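Local structure of amide synthase (Vibrio cholerae, 1L5A) at residues L51-Y63 / S98-V110. The protein is a stand-alone condensation enzyme of nonribosomal peptide synthesis, an amide synthase that forms an amide bond in the assembly of the siderophore vibriobactin. Residues are numbered along the deposited sequence; the frame is centred on the assembly and turned at random.
Sequences LFRARFSAQGELY and STLIDAPITSHQV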
loop_
_atom_site.group_PDB
_atom_site.type_symbol
_atom_site.label_atom_id
_atom_site.label_comp_id
_atom_site.label_asym_id
_atom_site.label_seq_id
_atom_site.Cartn_x
_atom_site.Cartn_y
_atom_site.Cartn_z
ATOM N N LEU A 51 13.102 17.352 16.051
ATOM C CA LEU A 51 14.423 16.772 16.216
ATOM C C LEU A 51 15.491 17.808 16.624
ATOM O O LEU A 51 16.471 17.453 17.269
ATOM C CB LEU A 51 14.827 16.015 14.941
ATOM C CG LEU A 51 15.806 14.861 15.150
ATOM C CD1 LEU A 51 15.273 13.893 16.214
ATOM C CD2 LEU A 51 16.024 14.144 13.829
ATOM N N PHE A 52 15.324 19.075 16.265
ATOM C CA PHE A 52 16.312 20.060 16.691
ATOM C C PHE A 52 16.316 20.199 18.226
ATOM O O PHE A 52 17.146 20.916 18.773
ATOM C CB PHE A 52 16.038 21.441 16.088
ATOM C CG PHE A 52 16.436 21.581 14.658
ATOM C CD1 PHE A 52 16.330 22.815 14.025
ATOM C CD2 PHE A 52 16.865 20.484 13.923
ATOM C CE1 PHE A 52 16.634 22.956 12.682
ATOM C CE2 PHE A 52 17.172 20.612 12.572
ATOM C CZ PHE A 52 17.052 21.852 11.950
ATOM N N ARG A 53 15.389 19.542 18.916
ATOM C CA ARG A 53 15.342 19.619 20.378
ATOM C C ARG A 53 15.910 18.341 20.986
ATOM O O ARG A 53 15.895 18.144 22.202
ATOM C CB ARG A 53 13.903 19.819 20.888
ATOM C CG ARG A 53 13.296 21.197 20.578
ATOM C CD ARG A 53 11.903 21.382 21.215
ATOM N NE ARG A 53 10.878 20.506 20.633
ATOM C CZ ARG A 53 10.397 19.415 21.219
ATOM N NH1 ARG A 53 10.843 19.044 22.425
ATOM N NH2 ARG A 53 9.463 18.696 20.599
ATOM N N ALA A 54 16.407 17.468 20.127
ATOM C CA ALA A 54 16.985 16.219 20.567
ATOM C C ALA A 54 18.269 16.440 21.358
ATOM O O ALA A 54 19.013 17.384 21.107
ATOM C CB ALA A 54 17.287 15.345 19.365
ATOM N N ARG A 55 18.505 15.549 22.315
ATOM C CA ARG A 55 19.700 15.558 23.147
ATOM C C ARG A 55 20.031 14.110 23.497
ATOM O O ARG A 55 19.138 13.251 23.551
ATOM C CB ARG A 55 19.476 16.391 24.419
ATOM C CG ARG A 55 19.318 17.856 24.100
ATOM C CD ARG A 55 19.637 18.738 25.256
ATOM N NE ARG A 55 19.616 20.146 24.866
ATOM C CZ ARG A 55 19.873 21.142 25.706
ATOM N NH1 ARG A 55 20.176 20.875 26.981
ATOM N NH2 ARG A 55 19.803 22.403 25.283
ATOM N N PHE A 56 21.315 13.828 23.714
ATOM C CA PHE A 56 21.712 12.464 24.031
ATOM C C PHE A 56 22.371 12.310 25.389
ATOM O O PHE A 56 23.146 13.168 25.817
ATOM C CB PHE A 56 22.652 11.935 22.951
ATOM C CG PHE A 56 22.049 11.920 21.582
ATOM C CD1 PHE A 56 22.103 13.042 20.775
ATOM C CD2 PHE A 56 21.385 10.793 21.116
ATOM C CE1 PHE A 56 21.504 13.044 19.529
ATOM C CE2 PHE A 56 20.785 10.786 19.867
ATOM C CZ PHE A 56 20.843 11.909 19.073
ATOM N N SER A 57 22.056 11.209 26.069
ATOM C CA SER A 57 22.656 10.918 27.372
ATOM C C SER A 57 24.035 10.338 27.092
ATOM O O SER A 57 24.371 10.046 25.942
ATOM C CB SER A 57 21.847 9.869 28.131
ATOM O OG SER A 57 22.202 8.567 27.703
ATOM N N ALA A 58 24.827 10.165 28.144
ATOM C CA ALA A 58 26.166 9.606 28.000
ATOM C C ALA A 58 26.066 8.173 27.479
ATOM O O ALA A 58 27.003 7.663 26.864
ATOM C CB ALA A 58 26.891 9.636 29.342
ATOM N N GLN A 59 24.914 7.548 27.718
ATOM C CA GLN A 59 24.651 6.179 27.295
ATOM C C GLN A 59 23.931 6.099 25.946
ATOM O O GLN A 59 23.371 5.051 25.596
ATOM C CB GLN A 59 23.793 5.461 28.343
ATOM C CG GLN A 59 24.390 5.419 29.736
ATOM C CD GLN A 59 24.530 6.796 30.366
ATOM O OE1 GLN A 59 23.538 7.494 30.585
ATOM N NE2 GLN A 59 25.768 7.192 30.666
ATOM N N GLY A 60 23.920 7.206 25.206
ATOM C CA GLY A 60 23.262 7.235 23.910
ATOM C C GLY A 60 21.737 7.264 23.927
ATOM O O GLY A 60 21.100 7.011 22.893
ATOM N N GLU A 61 21.139 7.546 25.085
ATOM C CA GLU A 61 19.681 7.617 25.175
ATOM C C GLU A 61 19.219 8.977 24.676
ATOM O O GLU A 61 19.655 10.014 25.183
ATOM C CB GLU A 61 19.184 7.431 26.607
ATOM C CG GLU A 61 17.782 7.997 26.795
ATOM C CD GLU A 61 17.050 7.410 27.980
ATOM O OE1 GLU A 61 16.664 6.216 27.926
ATOM O OE2 GLU A 61 16.860 8.147 28.966
ATOM N N LEU A 62 18.349 8.964 23.671
ATOM C CA LEU A 62 17.832 10.189 23.109
ATOM C C LEU A 62 16.652 10.618 23.966
ATOM O O LEU A 62 15.781 9.813 24.302
ATOM C CB LEU A 62 17.404 9.951 21.667
ATOM C CG LEU A 62 16.872 11.122 20.839
ATOM C CD1 LEU A 62 16.899 10.763 19.359
ATOM C CD2 LEU A 62 15.466 11.460 21.269
ATOM N N TYR A 63 16.653 11.886 24.355
ATOM C CA TYR A 63 15.581 12.449 25.169
ATOM C C TYR A 63 15.314 13.873 24.627
ATOM O O TYR A 63 16.143 14.424 23.868
ATOM C CB TYR A 63 15.994 12.442 26.651
ATOM C CG TYR A 63 17.095 13.402 27.005
ATOM C CD1 TYR A 63 16.803 14.694 27.425
ATOM C CD2 TYR A 63 18.434 13.026 26.909
ATOM C CE1 TYR A 63 17.827 15.603 27.750
ATOM C CE2 TYR A 63 19.465 13.922 27.225
ATOM C CZ TYR A 63 19.152 15.212 27.646
ATOM O OH TYR A 63 20.150 16.113 27.953
ATOM N N SER A 98 31.910 20.736 19.760
ATOM C CA SER A 98 30.883 19.894 19.174
ATOM C C SER A 98 30.570 18.607 19.936
ATOM O O SER A 98 30.428 17.542 19.324
ATOM C CB SER A 98 31.245 19.563 17.717
ATOM O OG SER A 98 32.570 19.081 17.593
ATOM N N THR A 99 30.462 18.705 21.262
ATOM C CA THR A 99 30.130 17.539 22.077
ATOM C C THR A 99 28.696 17.159 21.727
ATOM O O THR A 99 27.986 17.934 21.095
ATOM C CB THR A 99 30.204 17.851 23.578
ATOM O OG1 THR A 99 31.535 18.271 23.912
ATOM C CG2 THR A 99 29.824 16.613 24.400
ATOM N N LEU A 100 28.266 15.970 22.123
ATOM C CA LEU A 100 26.915 15.541 21.817
ATOM C C LEU A 100 26.133 15.247 23.069
ATOM O O LEU A 100 24.908 15.339 23.069
ATOM C CB LEU A 100 26.928 14.285 20.940
ATOM C CG LEU A 100 26.987 14.432 19.421
ATOM C CD1 LEU A 100 26.798 13.070 18.785
ATOM C CD2 LEU A 100 25.905 15.371 18.947
ATOM N N ILE A 101 26.830 14.876 24.137
ATOM C CA ILE A 101 26.148 14.551 25.382
ATOM C C ILE A 101 25.489 15.782 25.999
ATOM O O ILE A 101 26.097 16.842 26.108
ATOM C CB ILE A 101 27.113 13.930 26.444
ATOM C CG1 ILE A 101 27.918 12.783 25.839
ATOM C CG2 ILE A 101 26.302 13.378 27.635
ATOM C CD1 ILE A 101 27.101 11.556 25.531
ATOM N N ASP A 102 24.230 15.622 26.378
ATOM C CA ASP A 102 23.462 16.674 27.018
ATOM C C ASP A 102 23.648 18.096 26.470
ATOM O O ASP A 102 23.501 19.063 27.213
ATOM C CB ASP A 102 23.773 16.642 28.514
ATOM C CG ASP A 102 23.596 15.251 29.110
ATOM O OD1 ASP A 102 22.467 14.701 29.080
ATOM O OD2 ASP A 102 24.602 14.698 29.602
ATOM N N ALA A 103 23.947 18.234 25.182
ATOM C CA ALA A 103 24.136 19.559 24.603
ATOM C C ALA A 103 23.197 19.865 23.415
ATOM O O ALA A 103 22.593 18.971 22.825
ATOM C CB ALA A 103 25.585 19.724 24.179
ATOM N N PRO A 104 23.063 21.146 23.058
ATOM C CA PRO A 104 22.184 21.485 21.939
ATOM C C PRO A 104 22.836 20.996 20.661
ATOM O O PRO A 104 24.022 21.229 20.446
ATOM C CB PRO A 104 22.125 23.020 21.976
ATOM C CG PRO A 104 22.622 23.387 23.374
ATOM C CD PRO A 104 23.661 22.352 23.655
ATOM N N ILE A 105 22.056 20.353 19.800
ATOM C CA ILE A 105 22.588 19.838 18.550
ATOM C C ILE A 105 22.608 20.872 17.442
ATOM O O ILE A 105 23.303 20.698 16.449
ATOM C CB ILE A 105 21.785 18.613 18.063
ATOM C CG1 ILE A 105 21.635 17.598 19.194
ATOM C CG2 ILE A 105 22.504 17.936 16.924
ATOM C CD1 ILE A 105 22.921 17.026 19.700
ATOM N N THR A 106 21.847 21.947 17.572
ATOM C CA THR A 106 21.885 22.935 16.496
ATOM C C THR A 106 22.229 24.333 16.985
ATOM O O THR A 106 22.261 24.593 18.175
ATOM C CB THR A 106 20.547 23.005 15.720
ATOM O OG1 THR A 106 19.586 23.756 16.475
ATOM C CG2 THR A 106 20.017 21.602 15.455
ATOM N N SER A 107 22.489 25.227 16.042
ATOM C CA SER A 107 22.817 26.609 16.345
ATOM C C SER A 107 22.178 27.478 15.264
ATOM O O SER A 107 22.133 27.088 14.091
ATOM C CB SER A 107 24.343 26.796 16.357
ATOM O OG SER A 107 24.717 28.088 16.810
ATOM N N HIS A 108 21.684 28.649 15.654
ATOM C CA HIS A 108 21.046 29.559 14.709
ATOM C C HIS A 108 21.502 30.982 14.972
ATOM O O HIS A 108 21.272 31.544 16.045
ATOM C CB HIS A 108 19.519 29.441 14.838
ATOM C CG HIS A 108 19.044 28.028 14.771
ATOM N ND1 HIS A 108 18.829 27.373 13.576
ATOM C CD2 HIS A 108 18.898 27.095 15.744
ATOM C CE1 HIS A 108 18.581 26.097 13.817
ATOM N NE2 HIS A 108 18.618 25.902 15.124
ATOM N N GLN A 109 22.155 31.574 13.987
ATOM C CA GLN A 109 22.643 32.922 14.166
ATOM C C GLN A 109 22.159 33.794 13.010
ATOM O O GLN A 109 22.129 33.342 11.873
ATOM C CB GLN A 109 24.171 32.896 14.205
ATOM C CG GLN A 109 24.802 31.995 15.282
ATOM C CD GLN A 109 26.317 31.726 15.024
ATOM O OE1 GLN A 109 27.002 32.491 14.312
ATOM N NE2 GLN A 109 26.835 30.641 15.612
ATOM N N VAL A 110 21.765 35.034 13.298
ATOM C CA VAL A 110 21.324 35.945 12.247
ATOM C C VAL A 110 22.074 37.262 12.368
ATOM O O VAL A 110 22.246 37.779 13.464
ATOM C CB VAL A 110 19.816 36.270 12.342
ATOM C CG1 VAL A 110 19.407 37.128 11.153
ATOM C CG2 VAL A 110 18.997 34.997 12.364
HETATM O O HOH W 1 19.331 22.732 19.012
HETATM O O HOH W 2 24.613 12.097 30.272
#
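Phe-52 lays one ring face against Thr-106, whose methyl CG2 sits 3.9 Å from the ring centroid in a CH-pi contact. Thr-106 suits the place because its two branches divide the work: chi1 of 78° sets CG2 opposite its own carbonyl carbon and onto the ring, while OG1 shares a 2.7 Å hydrogen bond with NE2 of His-108 and also binds a water that donates to Phe-52 O. The His-108 and Phe-52 planes are tilted by only 29°, but the rings are displaced, with little of one over the other. Farther on, the long chain of Arg-55 runs extended along the Ala-103 carbonyl, and its flat guanidinium lies over the backbone leading into Pro-104. Phe-56 supplies apolar bulk, with Ile-105 CD1 at its ring edge; Phe-56 backbone O accepts a nearly straight bond (174°) from Asp-102 N at 2.7 Å. That amide belongs to the type II turn Leu-100 to Ala-103. In the facing type I turn, Ser-57 OG accepts from Gln-59 N, an ST turn, and also from Glu-61 N just beyond; small Ala-58 packs beside Ile-101. Asp-102, with two oxygens for two partners, ties second strand to turn: Tyr-63 OH donates to the anti lone pair of Asp-102 OD1 at 2.9 Å, and OD2 reaches Ala-58 N through a water. Within this condensation domain, of the CoA-dependent acyltransferase superfamily, hairpin 54-56/62-64 thus sits on the loop entering strand 107-114, which lies between strands 72-75 and 117-125, with Leu-100 and Ile-101 against helix 6-14 and His-108 meeting helix 35-47.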